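Local coordinates for protein cytochrome c (Pseudomonas aeruginosa, PDB 6RTE) that acts as the dihydro-heme d1 dehydrogenase NirN of heme d1 biosynthesis, joining a cytochrome c domain to an eight-bladed beta-propeller, at residues S126-P132 against K211-R217; L136-F142 against D206-K211; A144-F150 against I162-F168; G450-R456 against K494-K500. One frame throughout, in Å; residues are numbered along the deposited sequence.

Contact 1 of 4, residues S126-P132 against K211-R217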
# COMPACT_ATOMS: atom_id res chain seq x y z
N SER A 126 18.04 -6.47 13.55
CA SER A 126 17.52 -5.15 13.20
C SER A 126 16.42 -4.65 14.14
O SER A 126 16.09 -3.47 14.09
CB SER A 126 16.96 -5.17 11.77
OG SER A 126 15.71 -5.85 11.72
N GLN A 127 15.84 -5.51 14.98
CA GLN A 127 14.73 -5.09 15.83
C GLN A 127 15.17 -4.01 16.81
O GLN A 127 16.21 -4.14 17.47
CB GLN A 127 14.15 -6.29 16.60
CG GLN A 127 12.80 -5.99 17.30
CD GLN A 127 12.51 -6.97 18.43
OE1 GLN A 127 13.37 -7.72 18.86
NE2 GLN A 127 11.27 -6.94 18.93
N VAL A 128 14.39 -2.93 16.90
CA VAL A 128 14.55 -1.93 17.96
C VAL A 128 13.20 -1.74 18.63
O VAL A 128 12.15 -1.99 18.02
CB VAL A 128 15.10 -0.59 17.43
CG1 VAL A 128 16.56 -0.73 17.00
CG2 VAL A 128 14.25 -0.06 16.28
N GLN A 129 13.22 -1.31 19.89
CA GLN A 129 12.01 -1.21 20.70
C GLN A 129 12.09 0.02 21.59
O GLN A 129 12.31 -0.08 22.80
CB GLN A 129 11.81 -2.46 21.56
CG GLN A 129 11.49 -3.74 20.83
CD GLN A 129 11.19 -4.86 21.81
OE1 GLN A 129 10.13 -4.88 22.42
NE2 GLN A 129 12.14 -5.76 21.98
N PRO A 130 11.92 1.21 21.01
CA PRO A 130 12.10 2.43 21.82
C PRO A 130 11.08 2.60 22.94
O PRO A 130 11.41 3.18 23.97
CB PRO A 130 11.99 3.56 20.78
CG PRO A 130 11.34 2.95 19.60
CD PRO A 130 11.73 1.51 19.58
N HIS A 131 9.85 2.13 22.76
CA HIS A 131 8.79 2.29 23.76
C HIS A 131 7.96 1.01 23.80
O HIS A 131 6.87 0.94 23.21
CB HIS A 131 7.91 3.50 23.46
CG HIS A 131 8.66 4.79 23.39
ND1 HIS A 131 9.04 5.36 22.20
CD2 HIS A 131 9.11 5.62 24.36
CE1 HIS A 131 9.69 6.49 22.43
NE2 HIS A 131 9.74 6.67 23.74
N PRO A 132 8.43 -0.02 24.49
CA PRO A 132 7.67 -1.28 24.56
C PRO A 132 6.28 -1.06 25.14
O PRO A 132 6.10 -0.32 26.11
CB PRO A 132 8.53 -2.17 25.46
CG PRO A 132 9.92 -1.54 25.45
CD PRO A 132 9.69 -0.08 25.27
N LYS A 211 3.60 7.29 20.09
CA LYS A 211 4.99 6.85 20.19
C LYS A 211 5.25 5.66 19.28
O LYS A 211 4.38 4.80 19.11
CB LYS A 211 5.33 6.45 21.64
CG LYS A 211 5.56 7.64 22.57
CD LYS A 211 5.71 7.18 24.00
CE LYS A 211 5.92 8.37 24.93
NZ LYS A 211 7.10 9.17 24.49
N VAL A 212 6.45 5.63 18.69
CA VAL A 212 6.93 4.44 18.04
C VAL A 212 7.21 3.38 19.10
O VAL A 212 7.95 3.62 20.06
CB VAL A 212 8.20 4.74 17.22
CG1 VAL A 212 8.76 3.47 16.62
CG2 VAL A 212 7.92 5.77 16.12
N VAL A 213 6.61 2.20 18.92
CA VAL A 213 6.78 1.09 19.86
C VAL A 213 7.98 0.24 19.47
O VAL A 213 8.84 -0.09 20.30
CB VAL A 213 5.49 0.24 19.89
CG1 VAL A 213 5.73 -1.08 20.64
CG2 VAL A 213 4.34 1.03 20.50
N ALA A 214 8.04 -0.15 18.20
CA ALA A 214 9.10 -1.03 17.72
C ALA A 214 9.26 -0.86 16.22
O ALA A 214 8.36 -0.37 15.53
CB ALA A 214 8.78 -2.50 18.06
N GLU A 215 10.42 -1.28 15.73
CA GLU A 215 10.68 -1.37 14.31
C GLU A 215 11.56 -2.58 14.05
O GLU A 215 12.38 -2.98 14.89
CB GLU A 215 11.37 -0.13 13.74
CG GLU A 215 10.62 1.18 13.97
CD GLU A 215 11.25 2.33 13.19
OE1 GLU A 215 12.24 2.91 13.69
OE2 GLU A 215 10.77 2.62 12.07
N VAL A 216 11.40 -3.17 12.87
CA VAL A 216 12.21 -4.31 12.46
C VAL A 216 12.33 -4.22 10.95
O VAL A 216 11.47 -3.66 10.26
CB VAL A 216 11.59 -5.65 12.95
CG1 VAL A 216 10.37 -6.06 12.14
CG2 VAL A 216 12.64 -6.76 12.97
N ARG A 217 13.45 -4.72 10.43
CA ARG A 217 13.64 -4.82 8.99
C ARG A 217 13.33 -6.25 8.58
O ARG A 217 14.13 -7.16 8.84
CB ARG A 217 15.04 -4.41 8.55
CG ARG A 217 15.11 -4.30 7.02
CD ARG A 217 16.48 -3.85 6.49
NE ARG A 217 16.33 -3.46 5.10
CZ ARG A 217 17.33 -3.06 4.31
NH1 ARG A 217 18.56 -3.02 4.77
NH2 ARG A 217 17.06 -2.72 3.06
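Val-128 and Glu-215 make a single antiparallel bridge of the hydrogen-bonded kind: Val-128 N donates to Glu-215 O at 2.8 Å, and Glu-215 N donates back to Val-128 O at 3.0 Å. Their side chains lie alongside, pointing the same way, with the CG2 branch of Val-128 3.8 Å from Glu-215 CB. Toward one end, Ser-126 OG accepts from Arg-217 N at 2.8 Å, close to straight at 163°. A chi1 of 75° tucks this hydroxyl between its own backbone N and carbonyl carbon, where it also meets Val-216 CG2. At the other end, His-131 ND1 donates to Val-212 O at 3.0 Å, with the oxygen lying in the ring plane. Lys-211 crosses the same ring at about a right angle, its CD set over one face toward the rim, 3.9 Å from the centroid, as a CH-pi contact. Residues 126-132, where the chain leaves helix 120-126, thus run along strand 211-217, the outermost strand of a propeller blade. That strand carries a classic beta bulge, Val-213 and Ala-214 both facing Leu-204 of strand 201-206. Beside the bulge the pairing thins to a weak bond from His-131 N to Val-213 O. Further out, Ile-123 O is a second partner of Ser-126 OG, Thr-203 and Arg-177 hold the Glu-215 carboxylate, and the guanidinium of Arg-217 leads away to Asp-199 O, Leu-56 O and the ring of Trp-118.

Contact 2 of 4, residues L136-F142 against D206-K211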
# COMPACT_ATOMS: atom_id res chain seq x y z
N LEU A 136 3.95 1.16 28.56
CA LEU A 136 3.15 2.34 28.28
C LEU A 136 1.74 2.20 28.85
O LEU A 136 1.15 1.12 28.76
CB LEU A 136 3.04 2.58 26.77
CG LEU A 136 4.32 2.93 26.01
CD1 LEU A 136 4.05 2.88 24.52
CD2 LEU A 136 4.86 4.30 26.41
N PRO A 137 1.17 3.27 29.39
CA PRO A 137 -0.24 3.22 29.80
C PRO A 137 -1.14 3.00 28.59
O PRO A 137 -0.73 3.17 27.43
CB PRO A 137 -0.48 4.58 30.47
CG PRO A 137 0.62 5.47 30.00
CD PRO A 137 1.75 4.63 29.50
N SER A 138 -2.37 2.58 28.86
CA SER A 138 -3.29 2.17 27.80
C SER A 138 -4.43 3.17 27.62
O SER A 138 -5.53 2.81 27.19
CB SER A 138 -3.83 0.77 28.08
OG SER A 138 -2.84 -0.21 27.78
N ARG A 139 -4.17 4.42 27.91
CA ARG A 139 -5.15 5.49 27.83
C ARG A 139 -4.75 6.47 26.73
O ARG A 139 -3.57 6.82 26.64
CB ARG A 139 -5.22 6.21 29.18
CG ARG A 139 -5.81 7.59 29.16
CD ARG A 139 -5.70 8.26 30.53
NE ARG A 139 -6.68 9.34 30.65
CZ ARG A 139 -7.83 9.25 31.30
NH1 ARG A 139 -8.17 8.13 31.95
NH2 ARG A 139 -8.65 10.29 31.33
N PRO A 140 -5.68 6.92 25.89
CA PRO A 140 -5.34 8.00 24.95
C PRO A 140 -4.84 9.22 25.71
O PRO A 140 -5.47 9.69 26.66
CB PRO A 140 -6.66 8.28 24.22
CG PRO A 140 -7.41 6.98 24.32
CD PRO A 140 -7.05 6.43 25.68
N ARG A 141 -3.68 9.72 25.29
CA ARG A 141 -3.10 10.91 25.91
C ARG A 141 -3.74 12.20 25.43
O ARG A 141 -3.40 13.28 25.93
CB ARG A 141 -1.60 10.95 25.62
CG ARG A 141 -0.76 10.06 26.52
CD ARG A 141 0.70 10.18 26.13
NE ARG A 141 1.61 9.92 27.24
CZ ARG A 141 1.86 10.79 28.22
NH1 ARG A 141 1.25 11.97 28.25
NH2 ARG A 141 2.71 10.47 29.19
N PHE A 142 -4.68 12.12 24.50
CA PHE A 142 -5.29 13.27 23.86
C PHE A 142 -6.80 13.22 24.09
O PHE A 142 -7.34 12.22 24.57
CB PHE A 142 -4.98 13.26 22.36
CG PHE A 142 -5.17 11.92 21.73
CD1 PHE A 142 -6.43 11.48 21.38
CD2 PHE A 142 -4.09 11.07 21.53
CE1 PHE A 142 -6.62 10.24 20.83
CE2 PHE A 142 -4.27 9.84 20.98
CZ PHE A 142 -5.53 9.41 20.62
N ASP A 206 1.99 3.41 18.41
CA ASP A 206 0.91 3.39 19.39
C ASP A 206 0.17 4.72 19.32
O ASP A 206 0.69 5.75 19.77
CB ASP A 206 1.48 3.15 20.79
CG ASP A 206 0.40 3.18 21.87
OD1 ASP A 206 -0.80 3.30 21.55
OD2 ASP A 206 0.79 3.08 23.05
N LEU A 207 -1.04 4.71 18.76
CA LEU A 207 -1.78 5.96 18.61
C LEU A 207 -2.16 6.56 19.95
O LEU A 207 -2.22 7.79 20.07
CB LEU A 207 -3.04 5.73 17.76
CG LEU A 207 -2.81 5.46 16.27
CD1 LEU A 207 -4.07 4.89 15.62
CD2 LEU A 207 -2.36 6.74 15.56
N TYR A 208 -2.42 5.73 20.96
CA TYR A 208 -2.83 6.28 22.25
C TYR A 208 -1.70 7.09 22.90
O TYR A 208 -1.96 8.12 23.53
CB TYR A 208 -3.27 5.18 23.22
CG TYR A 208 -4.59 4.54 22.90
CD1 TYR A 208 -5.28 4.85 21.74
CD2 TYR A 208 -5.15 3.61 23.78
CE1 TYR A 208 -6.48 4.24 21.44
CE2 TYR A 208 -6.36 3.01 23.49
CZ TYR A 208 -7.02 3.33 22.32
OH TYR A 208 -8.21 2.73 22.02
N ASN A 209 -0.47 6.62 22.79
CA ASN A 209 0.65 7.32 23.41
C ASN A 209 1.46 8.14 22.42
O ASN A 209 2.42 8.80 22.83
CB ASN A 209 1.55 6.32 24.14
CG ASN A 209 0.91 5.81 25.43
OD1 ASN A 209 0.91 6.50 26.44
ND2 ASN A 209 0.34 4.61 25.37
N LEU A 210 1.09 8.12 21.14
CA LEU A 210 1.77 8.86 20.09
C LEU A 210 3.27 8.58 20.12
O LEU A 210 4.11 9.48 20.16
CB LEU A 210 1.47 10.36 20.20
CG LEU A 210 -0.03 10.68 20.16
CD1 LEU A 210 -0.30 12.16 20.44
CD2 LEU A 210 -0.66 10.28 18.82
N LYS A 211 3.60 7.29 20.09
CA LYS A 211 4.99 6.85 20.19
C LYS A 211 5.25 5.66 19.28
O LYS A 211 4.38 4.80 19.11
CB LYS A 211 5.33 6.45 21.64
CG LYS A 211 5.56 7.64 22.57
CD LYS A 211 5.71 7.18 24.00
CE LYS A 211 5.92 8.37 24.93
NZ LYS A 211 7.10 9.17 24.49
O HOH W 1 -1.39 6.53 27.82
O HOH W 2 3.19 7.81 26.78
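The tight turn joining strands 201-206 and 211-217 is gripped from outside by the loop 136-142, chiefly through Asn-209 and Tyr-208. Buried Asn-209 is the polar hub. Its ND2 uses both hydrogens in the amide plane, one on Pro-137 O across the contact at 2.7 Å and one on Asp-206 OD2 within the turn at 2.8 Å. Its OD1 accepts from two waters, one of which also donates to Arg-139 O while the other accepts from Arg-141 NE, four bonds which together define the amide's orientation. Arg-141 is poorly ordered, so its water link is less certain; its backbone N donates to Tyr-208 O at 2.9 Å. Pro-140 lies flat over the Tyr-208 ring, CG above the centre and 3.9 Å from the centroid, a CH-pi contact, while Ser-138 O comes to the ring edge. Phe-142 holds its CG above its own main chain (chi1 46°), which turns the ring edge to Leu-207 O, 3.0 Å from CE2 and in the ring plane. Leu-136 and Asp-206 lie alongside with their side chains heading opposite ways, Leu-136 CD1 3.6 Å from Asp-206 OD2. That carboxylate is well engaged: OD2 has a salt bridge to Arg-191, and OD1 is met from above its plane by Tyr-208 N at 3.0 Å. The latter bond makes an Asx turn, and Leu-210 with Lys-211, both facing Asp-206, adds the G1 beta bulge of a tight hairpin at the outer end of a propeller blade.

Contact 3 of 4, residues A144-F150 against I162-F168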
# COMPACT_ATOMS: atom_id res chain seq x y z
N ALA A 144 -9.00 13.96 21.46
CA ALA A 144 -9.68 13.61 20.22
C ALA A 144 -10.25 12.20 20.28
O ALA A 144 -9.76 11.33 21.00
CB ALA A 144 -8.71 13.73 19.04
N ASP A 145 -11.29 11.98 19.50
CA ASP A 145 -11.92 10.67 19.42
C ASP A 145 -10.95 9.66 18.81
O ASP A 145 -10.56 9.82 17.64
CB ASP A 145 -13.21 10.78 18.61
CG ASP A 145 -13.87 9.43 18.34
OD1 ASP A 145 -13.40 8.40 18.88
OD2 ASP A 145 -14.86 9.42 17.58
N PRO A 146 -10.53 8.63 19.54
CA PRO A 146 -9.56 7.67 18.95
C PRO A 146 -10.07 6.99 17.69
O PRO A 146 -9.26 6.62 16.82
CB PRO A 146 -9.35 6.65 20.08
CG PRO A 146 -9.82 7.32 21.33
CD PRO A 146 -10.91 8.27 20.92
N LEU A 147 -11.38 6.79 17.57
CA LEU A 147 -11.94 6.07 16.44
C LEU A 147 -12.19 6.96 15.22
O LEU A 147 -12.58 6.45 14.17
CB LEU A 147 -13.25 5.39 16.86
CG LEU A 147 -13.07 4.30 17.92
CD1 LEU A 147 -14.42 3.71 18.32
CD2 LEU A 147 -12.13 3.20 17.45
N ASN A 148 -11.97 8.27 15.33
CA ASN A 148 -12.09 9.15 14.17
C ASN A 148 -10.76 9.76 13.76
O ASN A 148 -10.75 10.68 12.93
CB ASN A 148 -13.12 10.25 14.45
CG ASN A 148 -13.78 10.75 13.18
OD1 ASN A 148 -13.70 10.11 12.12
ND2 ASN A 148 -14.44 11.89 13.27
N LEU A 149 -9.65 9.27 14.30
CA LEU A 149 -8.33 9.71 13.87
C LEU A 149 -8.06 9.31 12.42
O LEU A 149 -8.42 8.21 11.99
CB LEU A 149 -7.24 9.10 14.75
CG LEU A 149 -7.20 9.51 16.22
CD1 LEU A 149 -6.11 8.71 16.93
CD2 LEU A 149 -6.98 11.00 16.37
N PHE A 150 -7.38 10.19 11.69
CA PHE A 150 -6.81 9.84 10.40
C PHE A 150 -5.30 9.65 10.53
O PHE A 150 -4.62 10.48 11.15
CB PHE A 150 -7.09 10.91 9.36
CG PHE A 150 -8.51 10.98 8.92
CD1 PHE A 150 -8.94 10.26 7.82
CD2 PHE A 150 -9.41 11.80 9.58
CE1 PHE A 150 -10.25 10.34 7.39
CE2 PHE A 150 -10.73 11.88 9.17
CZ PHE A 150 -11.15 11.14 8.07
N ILE A 162 -0.89 12.45 12.36
CA ILE A 162 -2.07 11.90 13.02
C ILE A 162 -3.06 13.04 13.14
O ILE A 162 -2.75 14.09 13.73
CB ILE A 162 -1.74 11.30 14.39
CG1 ILE A 162 -0.59 10.31 14.28
CG2 ILE A 162 -2.97 10.61 14.99
CD1 ILE A 162 -0.86 9.15 13.36
N LEU A 163 -4.25 12.87 12.57
CA LEU A 163 -5.22 13.95 12.46
C LEU A 163 -6.44 13.66 13.32
O LEU A 163 -7.02 12.57 13.26
CB LEU A 163 -5.65 14.13 11.00
CG LEU A 163 -6.22 15.48 10.60
CD1 LEU A 163 -5.10 16.49 10.42
CD2 LEU A 163 -7.05 15.33 9.33
N ASP A 164 -6.83 14.65 14.13
CA ASP A 164 -8.15 14.69 14.76
C ASP A 164 -9.22 14.79 13.68
O ASP A 164 -9.27 15.77 12.94
CB ASP A 164 -8.19 15.90 15.70
CG ASP A 164 -9.49 16.02 16.50
OD1 ASP A 164 -10.56 15.59 16.01
OD2 ASP A 164 -9.44 16.58 17.61
N GLY A 165 -10.06 13.76 13.58
CA GLY A 165 -11.03 13.68 12.51
C GLY A 165 -12.28 14.52 12.67
O GLY A 165 -13.10 14.57 11.75
N ASP A 166 -12.45 15.17 13.82
CA ASP A 166 -13.55 16.10 14.03
C ASP A 166 -13.11 17.55 13.94
O ASP A 166 -13.87 18.40 13.46
CB ASP A 166 -14.19 15.84 15.40
CG ASP A 166 -14.87 14.49 15.47
OD1 ASP A 166 -15.82 14.26 14.68
OD2 ASP A 166 -14.45 13.64 16.28
N ARG A 167 -11.89 17.86 14.40
CA ARG A 167 -11.33 19.20 14.23
C ARG A 167 -10.50 19.33 12.96
O ARG A 167 -10.25 20.45 12.51
CB ARG A 167 -10.46 19.57 15.44
CG ARG A 167 -11.22 19.72 16.75
CD ARG A 167 -10.40 20.48 17.81
NE ARG A 167 -9.99 19.62 18.93
CZ ARG A 167 -9.77 20.05 20.17
NH1 ARG A 167 -9.92 21.34 20.49
NH2 ARG A 167 -9.40 19.18 21.11
N PHE A 168 -10.08 18.21 12.36
CA PHE A 168 -9.22 18.23 11.18
C PHE A 168 -7.95 19.03 11.46
O PHE A 168 -7.52 19.88 10.67
CB PHE A 168 -9.98 18.77 9.97
CG PHE A 168 -11.22 18.00 9.65
CD1 PHE A 168 -11.14 16.70 9.18
CD2 PHE A 168 -12.47 18.56 9.85
CE1 PHE A 168 -12.28 15.97 8.90
CE2 PHE A 168 -13.62 17.84 9.57
CZ PHE A 168 -13.52 16.55 9.09
O HOH W 3 -10.43 12.04 16.05
O HOH W 4 -12.01 13.91 17.45
O HOH W 5 -16.01 11.46 16.44
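Two phenylalanine rings frame the middle of this contact. Phe-150 turns its edge to Gly-165, whose CA lies 3.8 Å from CE2 near the ring plane, and Phe-168 carries the carbonyl carbon of the same glycine over one face, toward its rim. The rings themselves meet obliquely, and Tyr-460 adds an edge-to-face partner for Phe-168. A second pair of flat groups lies nearer the surface: the Asn-148 amide and the Asp-166 carboxylate cross with planes 59° apart, joined by a weak bond from ND2 to Asp-166 OD1 at 3.1 Å. The other end of that amide, OD1, accepts from Arg-456 N and Asn-496 ND2. Asn-148 O rests on Gly-165 CA at 3.0 Å, a CA-H...O contact. Next to it along the chain the backbones pair, Phe-150 N to Leu-163 O at 2.9 Å, on a lone pair, and Leu-163 N to Phe-150 O at 2.8 Å, leaving the CB atoms of the two residues in contact. Asp-164 holds the following turn: with CG anti to the backbone N (chi1 -177°), its OD1 accepts from Asp-166 N and Arg-167 N, while OD2 lies 3.3 Å from Ala-144 CB. Asp-145 and Asp-166 approach as like charges, OD2 to OD2 4.4 Å, but one water donates to both, and Arg-456 forms a salt bridge with Asp-145, which probably eases the repulsion. The two bonds to Asp-164 OD1 make an Asx turn and an Asx motif in the turn between strands 159-164 and 169-175 of a four-stranded antiparallel propeller blade.

Contact 4 of 4, residues G450-R456 against K494-K500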
# COMPACT_ATOMS: atom_id res chain seq x y z
N GLY A 450 -6.32 12.56 -6.09
CA GLY A 450 -6.61 11.15 -5.97
C GLY A 450 -6.68 10.66 -4.54
O GLY A 450 -6.01 11.20 -3.66
N HIS A 451 -7.50 9.63 -4.32
CA HIS A 451 -7.68 8.93 -3.06
C HIS A 451 -8.62 9.67 -2.11
O HIS A 451 -8.41 10.86 -1.81
CB HIS A 451 -6.36 8.69 -2.33
CG HIS A 451 -6.52 7.79 -1.13
ND1 HIS A 451 -6.91 8.27 0.10
CD2 HIS A 451 -6.38 6.45 -1.00
CE1 HIS A 451 -6.98 7.26 0.95
NE2 HIS A 451 -6.67 6.15 0.31
N VAL A 452 -9.62 8.96 -1.62
CA VAL A 452 -10.68 9.53 -0.79
C VAL A 452 -10.84 8.65 0.44
O VAL A 452 -10.89 7.42 0.33
CB VAL A 452 -12.00 9.64 -1.56
CG1 VAL A 452 -13.14 10.11 -0.65
CG2 VAL A 452 -11.84 10.57 -2.76
N GLU A 453 -10.91 9.28 1.61
CA GLU A 453 -11.26 8.61 2.86
C GLU A 453 -12.30 9.47 3.58
O GLU A 453 -12.29 10.70 3.45
CB GLU A 453 -10.03 8.40 3.76
CG GLU A 453 -10.28 7.58 5.01
CD GLU A 453 -10.27 6.09 4.74
OE1 GLU A 453 -10.35 5.70 3.56
OE2 GLU A 453 -10.17 5.31 5.71
N PHE A 454 -13.20 8.82 4.31
CA PHE A 454 -14.27 9.50 5.03
C PHE A 454 -14.01 9.51 6.54
O PHE A 454 -13.24 8.69 7.06
CB PHE A 454 -15.63 8.82 4.78
CG PHE A 454 -16.05 8.82 3.34
CD1 PHE A 454 -15.68 7.78 2.50
CD2 PHE A 454 -16.84 9.84 2.84
CE1 PHE A 454 -16.06 7.77 1.17
CE2 PHE A 454 -17.24 9.84 1.50
CZ PHE A 454 -16.85 8.80 0.67
N THR A 455 -14.66 10.44 7.22
CA THR A 455 -14.81 10.36 8.67
C THR A 455 -15.61 9.11 9.03
O THR A 455 -16.29 8.52 8.19
CB THR A 455 -15.52 11.59 9.23
OG1 THR A 455 -16.74 11.81 8.49
CG2 THR A 455 -14.64 12.83 9.14
N ARG A 456 -15.54 8.73 10.31
CA ARG A 456 -16.17 7.47 10.71
C ARG A 456 -17.67 7.47 10.43
O ARG A 456 -18.23 6.44 10.07
CB ARG A 456 -15.89 7.18 12.19
CG ARG A 456 -16.44 8.21 13.17
CD ARG A 456 -16.07 7.87 14.61
NE ARG A 456 -16.59 6.56 15.02
CZ ARG A 456 -16.92 6.25 16.27
NH1 ARG A 456 -16.81 7.14 17.25
NH2 ARG A 456 -17.38 5.03 16.55
N LYS A 494 -4.83 8.64 3.25
CA LYS A 494 -5.21 8.89 4.63
C LYS A 494 -6.22 7.82 5.03
O LYS A 494 -7.00 7.33 4.21
CB LYS A 494 -5.79 10.31 4.85
CG LYS A 494 -7.24 10.54 4.42
CD LYS A 494 -7.45 10.41 2.91
CE LYS A 494 -6.52 11.29 2.11
NZ LYS A 494 -6.93 11.30 0.68
N TYR A 495 -6.18 7.45 6.31
CA TYR A 495 -6.82 6.22 6.77
C TYR A 495 -7.52 6.50 8.08
O TYR A 495 -6.87 6.83 9.08
CB TYR A 495 -5.78 5.10 6.89
CG TYR A 495 -5.02 4.92 5.60
CD1 TYR A 495 -3.93 5.72 5.28
CD2 TYR A 495 -5.43 3.98 4.66
CE1 TYR A 495 -3.26 5.58 4.09
CE2 TYR A 495 -4.75 3.83 3.46
CZ TYR A 495 -3.67 4.64 3.18
OH TYR A 495 -2.98 4.50 1.99
N ASN A 496 -8.85 6.38 8.06
CA ASN A 496 -9.69 6.66 9.22
C ASN A 496 -9.79 5.41 10.07
O ASN A 496 -10.26 4.37 9.59
CB ASN A 496 -11.07 7.13 8.76
CG ASN A 496 -11.97 7.52 9.92
OD1 ASN A 496 -12.76 6.71 10.41
ND2 ASN A 496 -11.86 8.77 10.37
N VAL A 497 -9.35 5.50 11.33
CA VAL A 497 -9.39 4.35 12.24
C VAL A 497 -10.76 3.68 12.20
O VAL A 497 -10.88 2.47 11.97
CB VAL A 497 -9.04 4.79 13.67
CG1 VAL A 497 -9.30 3.65 14.66
CG2 VAL A 497 -7.60 5.26 13.77
N GLY A 498 -11.81 4.46 12.46
CA GLY A 498 -13.14 3.89 12.57
C GLY A 498 -13.55 3.11 11.34
O GLY A 498 -14.08 2.01 11.44
N ASN A 499 -13.30 3.67 10.15
CA ASN A 499 -13.71 2.98 8.94
C ASN A 499 -12.81 1.78 8.64
O ASN A 499 -13.29 0.79 8.09
CB ASN A 499 -13.71 3.96 7.76
CG ASN A 499 -14.85 4.94 7.85
OD1 ASN A 499 -15.92 4.62 8.38
ND2 ASN A 499 -14.64 6.15 7.35
N LYS A 500 -11.53 1.84 9.02
CA LYS A 500 -10.63 0.73 8.71
C LYS A 500 -10.89 -0.48 9.58
O LYS A 500 -10.69 -1.62 9.13
CB LYS A 500 -9.17 1.16 8.86
CG LYS A 500 -8.74 2.33 7.99
CD LYS A 500 -9.11 2.15 6.53
CE LYS A 500 -8.47 0.90 5.96
NZ LYS A 500 -8.45 0.97 4.48
O HOH W 6 -13.39 6.12 4.77
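His-451, near the start of its strand, takes the ammonium of Lys-494 at its ring edge: NZ donates to ND1 at 3.1 Å, close to the ring plane. The lysine chain leaves CB folded over its own backbone (chi1 78°) and bends twice more, which carries NZ back to the histidine and on to Ser-464 OG and Leu-462 O. Two residues on, Glu-453 packs CB against Lys-494, 3.4 Å from its CD and 3.2 Å from its O, a buried carbonyl oxygen with no polar partner in the model. A bend at chi2 (81°) brings Glu-453 OE2 to Asn-496 N at 2.9 Å, in an almost straight bond on the anti side, somewhat out of the carboxylate plane. OE1 of that glutamate forms a salt bridge with Arg-406. Lys-500 passes obliquely, its CD 3.4 Å from Glu-453 OE2. Phe-454 N gives its hydrogen to a water that Asn-499 ND2 also reaches, weakly, and Phe-454 O touches Asn-496 CB. At Thr-455 the carbonyl accepts from Asn-499 ND2 at 3.0 Å, the donor standing well above the carbonyl plane. Arg-456 brings CB against Asn-496 OD1. Asn-496 is the N-cap of helix 497-501, its OD1 accepting from Asn-499 N at 3.1 Å. The axes of the short segments 450-454 and 494-496, 22° from parallel and 6.6 Å apart at closest approach, carry no backbone-to-backbone ladder, an arrangement typical of innermost strands in neighbouring beta-propeller blades, bridged here by side chains.

How the contacts relate
Contacts 3 and 4 are buried, meet through Asn-148, and both reach the sheet in which strand 491-496, from the chain end, lies beside 150-154. That closes the propeller ring. Contacts 1 and 2 are more exposed, where the linker after helix 120-126 runs along one hairpin; they share Lys-211, and contact 2 touches contact 3 through leucine, proline and phenylalanine side chains. Measured between centres, contact 2 is farthest from the middle of the chain, about 25 Å, and contact 4 nearest, about 14 Å. Chemistry follows place: backbone pairing along a blade edge in contact 1, water-linked amide and proline-aromatic packing in contact 2, carboxylate-held turns in contact 3, and side-chain bridges between blades in contact 4.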